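Alcohol dehydrogenase (Thermus thermophilus, PDB 2EIH) binds zinc and is probably an NAD(P)-dependent oxidoreductase of the medium-chain alcohol dehydrogenase type, thought to interconvert alcohols and carbonyl compounds. Local coordinates at residues R193-A198 with E214-T219; G167-V172 with G235-V240. All coordinates share one frame; numbering follows the deposited sequence.

Contact 1 of 2, residues R193-A198 with E214-T219; sequences RVIATA and ETVNYT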
ATOM      1  N   ARG A 193     -12.352 -15.521   8.452  1.00 27.21           N
ATOM      2  CA  ARG A 193     -13.073 -16.728   8.822  1.00 28.77           C
ATOM      3  C   ARG A 193     -11.929 -17.719   8.931  1.00 28.47           C
ATOM      4  O   ARG A 193     -11.321 -18.091   7.921  1.00 28.92           O
ATOM      5  CB  ARG A 193     -14.019 -17.150   7.709  1.00 31.48           C
ATOM      6  CG  ARG A 193     -15.238 -17.906   8.186  1.00 35.68           C
ATOM      7  CD  ARG A 193     -16.250 -17.977   7.068  1.00 39.33           C
ATOM      8  NE  ARG A 193     -15.773 -18.867   6.021  1.00 43.97           N
ATOM      9  CZ  ARG A 193     -15.992 -20.176   6.018  1.00 45.32           C
ATOM     10  NH1 ARG A 193     -16.693 -20.728   7.006  1.00 45.87           N
ATOM     11  NH2 ARG A 193     -15.488 -20.938   5.052  1.00 43.54           N
ATOM     12  N   VAL A 194     -11.619 -18.131  10.154  1.00 27.28           N
ATOM     13  CA  VAL A 194     -10.507 -19.041  10.368  1.00 26.85           C
ATOM     14  C   VAL A 194     -10.815 -20.518  10.317  1.00 27.59           C
ATOM     15  O   VAL A 194     -11.772 -20.990  10.911  1.00 29.11           O
ATOM     16  CB  VAL A 194      -9.813 -18.785  11.717  1.00 24.35           C
ATOM     17  CG1 VAL A 194      -8.711 -19.817  11.919  1.00 21.26           C
ATOM     18  CG2 VAL A 194      -9.257 -17.377  11.756  1.00 21.70           C
ATOM     19  N   ILE A 195      -9.972 -21.235   9.595  1.00 28.63           N
ATOM     20  CA  ILE A 195     -10.077 -22.667   9.489  1.00 29.92           C
ATOM     21  C   ILE A 195      -8.761 -23.127  10.098  1.00 30.20           C
ATOM     22  O   ILE A 195      -7.698 -22.761   9.603  1.00 32.11           O
ATOM     23  CB  ILE A 195     -10.154 -23.138   8.017  1.00 28.77           C
ATOM     24  CG1 ILE A 195     -11.330 -22.491   7.306  1.00 29.71           C
ATOM     25  CG2 ILE A 195     -10.298 -24.629   7.963  1.00 29.39           C
ATOM     26  CD1 ILE A 195     -11.070 -21.020   6.838  1.00 33.45           C
ATOM     27  N   ALA A 196      -8.813 -23.893  11.183  1.00 32.01           N
ATOM     28  CA  ALA A 196      -7.579 -24.356  11.824  1.00 34.11           C
ATOM     29  C   ALA A 196      -7.390 -25.865  11.690  1.00 35.06           C
ATOM     30  O   ALA A 196      -8.357 -26.621  11.734  1.00 37.14           O
ATOM     31  CB  ALA A 196      -7.587 -23.962  13.298  1.00 32.60           C
ATOM     32  N   THR A 197      -6.147 -26.300  11.528  1.00 35.47           N
ATOM     33  CA  THR A 197      -5.864 -27.724  11.408  1.00 36.30           C
ATOM     34  C   THR A 197      -4.946 -28.185  12.539  1.00 37.54           C
ATOM     35  O   THR A 197      -4.059 -27.442  12.979  1.00 37.72           O
ATOM     36  CB  THR A 197      -5.190 -28.073  10.060  1.00 36.09           C
ATOM     37  OG1 THR A 197      -3.878 -27.499  10.007  1.00 38.18           O
ATOM     38  CG2 THR A 197      -6.016 -27.543   8.897  1.00 35.99           C
ATOM     39  N   ALA A 198      -5.178 -29.406  13.016  1.00 38.49           N
ATOM     40  CA  ALA A 198      -4.383 -29.994  14.090  1.00 38.71           C
ATOM     41  C   ALA A 198      -4.393 -31.505  13.920  1.00 40.20           C
ATOM     42  O   ALA A 198      -5.090 -32.028  13.049  1.00 38.68           O
ATOM     43  CB  ALA A 198      -4.956 -29.616  15.444  1.00 39.19           C
ATOM     44  N   GLU A 214     -13.725 -23.083  11.649  1.00 37.13           N
ATOM     45  CA  GLU A 214     -13.778 -24.415  11.077  1.00 38.05           C
ATOM     46  C   GLU A 214     -12.522 -25.193  11.484  1.00 38.32           C
ATOM     47  O   GLU A 214     -11.478 -24.602  11.765  1.00 38.56           O
ATOM     48  CB  GLU A 214     -13.863 -24.287   9.552  1.00 40.03           C
ATOM     49  CG  GLU A 214     -15.057 -24.967   8.879  1.00 45.01           C
ATOM     50  CD  GLU A 214     -16.395 -24.660   9.530  1.00 46.44           C
ATOM     51  OE1 GLU A 214     -16.673 -25.267  10.588  1.00 47.68           O
ATOM     52  OE2 GLU A 214     -17.161 -23.815   8.995  1.00 45.40           O
ATOM     53  N   THR A 215     -12.617 -26.518  11.516  1.00 38.44           N
ATOM     54  CA  THR A 215     -11.475 -27.342  11.890  1.00 40.01           C
ATOM     55  C   THR A 215     -11.259 -28.502  10.931  1.00 39.91           C
ATOM     56  O   THR A 215     -12.210 -29.059  10.392  1.00 40.26           O
ATOM     57  CB  THR A 215     -11.640 -27.893  13.320  1.00 40.78           C
ATOM     58  OG1 THR A 215     -12.959 -28.429  13.479  1.00 42.95           O
ATOM     59  CG2 THR A 215     -11.420 -26.785  14.343  1.00 42.52           C
ATOM     60  N   VAL A 216      -9.998 -28.855  10.719  1.00 40.77           N
ATOM     61  CA  VAL A 216      -9.652 -29.958   9.833  1.00 41.99           C
ATOM     62  C   VAL A 216      -8.521 -30.766  10.449  1.00 43.94           C
ATOM     63  O   VAL A 216      -7.635 -30.214  11.094  1.00 43.91           O
ATOM     64  CB  VAL A 216      -9.202 -29.458   8.451  1.00 41.42           C
ATOM     65  CG1 VAL A 216      -8.713 -30.624   7.613  1.00 41.01           C
ATOM     66  CG2 VAL A 216     -10.352 -28.749   7.751  1.00 40.40           C
ATOM     67  N   ASN A 217      -8.559 -32.077  10.242  1.00 47.60           N
ATOM     68  CA  ASN A 217      -7.541 -32.964  10.785  1.00 50.35           C
ATOM     69  C   ASN A 217      -6.593 -33.394   9.673  1.00 52.60           C
ATOM     70  O   ASN A 217      -6.997 -34.088   8.744  1.00 52.30           O
ATOM     71  CB  ASN A 217      -8.201 -34.196  11.402  1.00 49.77           C
ATOM     72  CG  ASN A 217      -7.223 -35.050  12.178  1.00 49.06           C
ATOM     73  OD1 ASN A 217      -6.109 -35.298  11.729  1.00 47.59           O
ATOM     74  ND2 ASN A 217      -7.640 -35.513  13.349  1.00 49.89           N
ATOM     75  N   TYR A 218      -5.331 -32.997   9.772  1.00 56.74           N
ATOM     76  CA  TYR A 218      -4.368 -33.344   8.738  1.00 61.19           C
ATOM     77  C   TYR A 218      -3.752 -34.727   8.881  1.00 63.77           C
ATOM     78  O   TYR A 218      -2.743 -35.029   8.246  1.00 64.14           O
ATOM     79  CB  TYR A 218      -3.270 -32.280   8.663  1.00 62.06           C
ATOM     80  CG  TYR A 218      -2.594 -31.965   9.975  1.00 62.54           C
ATOM     81  CD1 TYR A 218      -1.787 -32.902  10.611  1.00 63.30           C
ATOM     82  CD2 TYR A 218      -2.736 -30.714  10.568  1.00 63.33           C
ATOM     83  CE1 TYR A 218      -1.132 -32.596  11.803  1.00 63.83           C
ATOM     84  CE2 TYR A 218      -2.087 -30.401  11.758  1.00 63.81           C
ATOM     85  CZ  TYR A 218      -1.286 -31.347  12.369  1.00 63.38           C
ATOM     86  OH  TYR A 218      -0.639 -31.033  13.542  1.00 63.69           O
ATOM     87  N   THR A 219      -4.364 -35.570   9.706  1.00 68.03           N
ATOM     88  CA  THR A 219      -3.872 -36.932   9.903  1.00 71.61           C
ATOM     89  C   THR A 219      -4.371 -37.793   8.744  1.00 73.67           C
ATOM     90  O   THR A 219      -3.906 -38.913   8.547  1.00 74.64           O
ATOM     91  CB  THR A 219      -4.397 -37.550  11.207  1.00 71.35           C
ATOM     92  OG1 THR A 219      -3.595 -38.682  11.549  1.00 74.10           O
ATOM     93  CG2 THR A 219      -5.839 -38.017  11.034  1.00 71.59           C
TER
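Ala196 and Val216 lie at the middle of a parallel pairing in which strands 193-198 and 214-217 run 24° apart, joined by four backbone hydrogen bonds from Glu214 N to Val194 O through Ala198 N to Val216 O. The Val216 N to Ala196 O bond is 3.0 Å long; a weak fifth, Tyr218 N to Ala198 O, carries the pairing past the strand end. On the face bearing Ile195, Thr197, Glu214 and Val216, Ile195 CG1 rests 3.8 Å from Glu214 CB, while Thr197 CG2, anti to its own carbonyl carbon, lies 3.7 Å from Val216 CB, the two side chains side by side. Helix 223-230 packs against Val216 through Trp223 and Leu230. With helix 201-210 between them, the strands form a beta-alpha-beta unit of the Rossmann-type nucleotide-binding domain, 214-217 being an outermost strand of the parallel sheet within the chain; Leu204 of that helix touches Ala198 and Thr215 on the other face. Beyond the strand, the Tyr218 ring presents one face to the Ala198 backbone, CE2 standing 3.3 Å from Ala198 CA, and its CD2 edge to Thr197 OG1 at 3.5 Å. At the other end, Arg193 NH1 reaches Glu214 OE2 in a long salt bridge of 3.7 Å, the guanidinium and carboxylate planes turned 57° apart; the guanidinium is held more firmly by Leu230 O and Asp169.

Contact 2 of 2, residues G167-V172 with G235-V240; sequences GDDVLV and GADKVV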
ATOM      1  N   GLY A 167     -13.714 -11.026   5.527  1.00 28.85           N
ATOM      2  CA  GLY A 167     -14.199 -11.750   4.370  1.00 28.44           C
ATOM      3  C   GLY A 167     -13.184 -12.777   3.902  1.00 29.61           C
ATOM      4  O   GLY A 167     -13.491 -13.666   3.105  1.00 29.92           O
ATOM      5  N   ASP A 168     -11.960 -12.644   4.399  1.00 29.58           N
ATOM      6  CA  ASP A 168     -10.876 -13.554   4.049  1.00 29.49           C
ATOM      7  C   ASP A 168     -11.034 -14.892   4.731  1.00 30.26           C
ATOM      8  O   ASP A 168     -11.487 -14.981   5.876  1.00 32.05           O
ATOM      9  CB  ASP A 168      -9.518 -13.022   4.508  1.00 26.71           C
ATOM     10  CG  ASP A 168      -8.868 -12.131   3.496  1.00 27.70           C
ATOM     11  OD1 ASP A 168      -9.445 -11.947   2.404  1.00 29.55           O
ATOM     12  OD2 ASP A 168      -7.777 -11.609   3.793  1.00 28.20           O
ATOM     13  N   ASP A 169     -10.636 -15.933   4.021  1.00 29.67           N
ATOM     14  CA  ASP A 169     -10.637 -17.266   4.581  1.00 29.18           C
ATOM     15  C   ASP A 169      -9.179 -17.508   4.928  1.00 27.91           C
ATOM     16  O   ASP A 169      -8.332 -17.654   4.045  1.00 27.60           O
ATOM     17  CB  ASP A 169     -11.134 -18.281   3.560  1.00 30.71           C
ATOM     18  CG  ASP A 169     -12.633 -18.432   3.601  1.00 34.30           C
ATOM     19  OD1 ASP A 169     -13.283 -18.282   2.546  1.00 33.76           O
ATOM     20  OD2 ASP A 169     -13.165 -18.708   4.707  1.00 36.05           O
ATOM     21  N   VAL A 170      -8.883 -17.500   6.222  1.00 26.98           N
ATOM     22  CA  VAL A 170      -7.525 -17.720   6.689  1.00 27.39           C
ATOM     23  C   VAL A 170      -7.372 -19.158   7.191  1.00 27.77           C
ATOM     24  O   VAL A 170      -8.225 -19.664   7.919  1.00 29.00           O
ATOM     25  CB  VAL A 170      -7.167 -16.742   7.835  1.00 26.84           C
ATOM     26  CG1 VAL A 170      -5.755 -17.018   8.334  1.00 27.19           C
ATOM     27  CG2 VAL A 170      -7.275 -15.307   7.349  1.00 26.63           C
ATOM     28  N   LEU A 171      -6.298 -19.819   6.775  1.00 26.61           N
ATOM     29  CA  LEU A 171      -6.015 -21.184   7.206  1.00 26.74           C
ATOM     30  C   LEU A 171      -4.791 -21.130   8.114  1.00 27.85           C
ATOM     31  O   LEU A 171      -3.743 -20.609   7.721  1.00 27.74           O
ATOM     32  CB  LEU A 171      -5.729 -22.089   5.998  1.00 25.72           C
ATOM     33  CG  LEU A 171      -5.185 -23.511   6.241  1.00 27.69           C
ATOM     34  CD1 LEU A 171      -6.269 -24.409   6.845  1.00 29.81           C
ATOM     35  CD2 LEU A 171      -4.714 -24.102   4.921  1.00 26.38           C
ATOM     36  N   VAL A 172      -4.937 -21.641   9.334  1.00 27.52           N
ATOM     37  CA  VAL A 172      -3.832 -21.677  10.294  1.00 27.37           C
ATOM     38  C   VAL A 172      -3.435 -23.150  10.497  1.00 28.73           C
ATOM     39  O   VAL A 172      -4.286 -23.989  10.800  1.00 29.98           O
ATOM     40  CB  VAL A 172      -4.249 -21.094  11.658  1.00 27.55           C
ATOM     41  CG1 VAL A 172      -3.062 -21.107  12.612  1.00 24.71           C
ATOM     42  CG2 VAL A 172      -4.773 -19.675  11.478  1.00 27.04           C
ATOM     43  N   GLY A 235     -10.882 -22.620  -1.861  1.00 41.43           N
ATOM     44  CA  GLY A 235      -9.661 -22.792  -1.087  1.00 39.39           C
ATOM     45  C   GLY A 235      -9.406 -21.601  -0.173  1.00 37.79           C
ATOM     46  O   GLY A 235     -10.114 -20.598  -0.259  1.00 38.56           O
ATOM     47  N   ALA A 236      -8.410 -21.693   0.703  1.00 35.87           N
ATOM     48  CA  ALA A 236      -8.118 -20.585   1.612  1.00 34.96           C
ATOM     49  C   ALA A 236      -7.405 -19.431   0.905  1.00 34.02           C
ATOM     50  O   ALA A 236      -6.546 -19.648   0.051  1.00 34.60           O
ATOM     51  CB  ALA A 236      -7.282 -21.074   2.788  1.00 33.27           C
ATOM     52  N   ASP A 237      -7.770 -18.208   1.267  1.00 31.48           N
ATOM     53  CA  ASP A 237      -7.175 -17.019   0.674  1.00 29.98           C
ATOM     54  C   ASP A 237      -5.812 -16.722   1.276  1.00 27.31           C
ATOM     55  O   ASP A 237      -4.866 -16.409   0.557  1.00 25.88           O
ATOM     56  CB  ASP A 237      -8.079 -15.814   0.897  1.00 30.26           C
ATOM     57  CG  ASP A 237      -9.419 -15.977   0.258  1.00 30.44           C
ATOM     58  OD1 ASP A 237      -9.492 -15.950  -0.987  1.00 32.25           O
ATOM     59  OD2 ASP A 237     -10.408 -16.146   0.997  1.00 32.27           O
ATOM     60  N   LYS A 238      -5.735 -16.809   2.602  1.00 26.21           N
ATOM     61  CA  LYS A 238      -4.503 -16.553   3.343  1.00 27.21           C
ATOM     62  C   LYS A 238      -4.153 -17.752   4.201  1.00 26.45           C
ATOM     63  O   LYS A 238      -5.035 -18.353   4.805  1.00 27.40           O
ATOM     64  CB  LYS A 238      -4.654 -15.328   4.252  1.00 24.81           C
ATOM     65  CG  LYS A 238      -4.380 -13.994   3.582  1.00 27.91           C
ATOM     66  CD  LYS A 238      -5.299 -13.743   2.409  1.00 27.31           C
ATOM     67  CE  LYS A 238      -4.971 -12.425   1.725  1.00 24.17           C
ATOM     68  NZ  LYS A 238      -5.570 -11.234   2.381  1.00 22.46           N
ATOM     69  N   VAL A 239      -2.868 -18.089   4.267  1.00 25.97           N
ATOM     70  CA  VAL A 239      -2.427 -19.230   5.063  1.00 26.51           C
ATOM     71  C   VAL A 239      -1.257 -18.929   6.002  1.00 27.31           C
ATOM     72  O   VAL A 239      -0.246 -18.369   5.593  1.00 27.76           O
ATOM     73  CB  VAL A 239      -2.017 -20.401   4.160  1.00 25.24           C
ATOM     74  CG1 VAL A 239      -1.579 -21.585   5.010  1.00 23.80           C
ATOM     75  CG2 VAL A 239      -3.180 -20.782   3.261  1.00 24.03           C
ATOM     76  N   VAL A 240      -1.407 -19.305   7.268  1.00 29.52           N
ATOM     77  CA  VAL A 240      -0.348 -19.112   8.250  1.00 29.80           C
ATOM     78  C   VAL A 240       0.251 -20.474   8.553  1.00 32.91           C
ATOM     79  O   VAL A 240      -0.415 -21.336   9.116  1.00 34.62           O
ATOM     80  CB  VAL A 240      -0.881 -18.524   9.555  1.00 28.01           C
ATOM     81  CG1 VAL A 240       0.266 -18.319  10.523  1.00 23.87           C
ATOM     82  CG2 VAL A 240      -1.608 -17.224   9.283  1.00 24.33           C
TER
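Lys238 reaches Asp168 through a chain bent at chi2 (59°) and chi4 (-82°), which curls NZ back to the carboxylate, while Asp237, its CG anti to the carbonyl carbon, turns its own carboxylate to the backbone of Asp169. The ammonium meets Asp168 OD2 at 2.6 Å, on the syn side but 30° out of the carboxylate plane. It also donates to Leu162 O, and OD2 takes the N-H of Arg165, so this salt bridge is tied into the loop before the strand. An alanine in place of Lys238 would probably leave the buried Asp168 carboxylate without its countercharge and Leu162 O without this donor. Asp237 OD2 accepts Asp169 N through its anti lone pair at 3.0 Å. The Asp169 carboxylate comes near, OD1 lying 3.9 Å from Asp237 OD2, an approach of like charges that Lys234, paired with Asp169 OD1, would probably ease. Asp169 O accepts twice, from Asp237 N at 2.9 Å and Lys238 N at 3.1 Å, where the chain turns a corner at 237 and 238. From Lys238 on the parallel pairing is regular; strands 169-172 and 236-241 are the central pair of the six-stranded Rossmann-type sheet, where its order passes from one half to the other. Leu171 N bonds to Lys238 O, and Leu171 O takes Val240 N at 2.7 Å. Leu171 CB packs on Ala236 CB at 3.7 Å, and Leu171 CD2 touches both methyls of Val239, on the face packed against helix 248-254. Val170, Val172 and Val240 line the other face, against helix 180-189.

In the fold
From the N terminus the chain first builds much of the GroES-like part, including the zinc-binding loop, before entering the nucleotide-binding sheet at 167-172. Helix 180-189 then leads to strand 193-198, and helix 201-210 to 214-219, where contact 1 closes a short loop. After helix 223-230 the chain returns at 235-240 to the far side of its first strand, and contact 2 closes the larger loop within which contact 1 is nested. Their centres are 11 Å apart, and strands 169-172 and 193-198 lie side by side, joined by backbone bonds such as Ile195 N to Val170 O. Together the two contacts unite four neighbouring strands, 214-217, 193-198, 169-172 and 236-241.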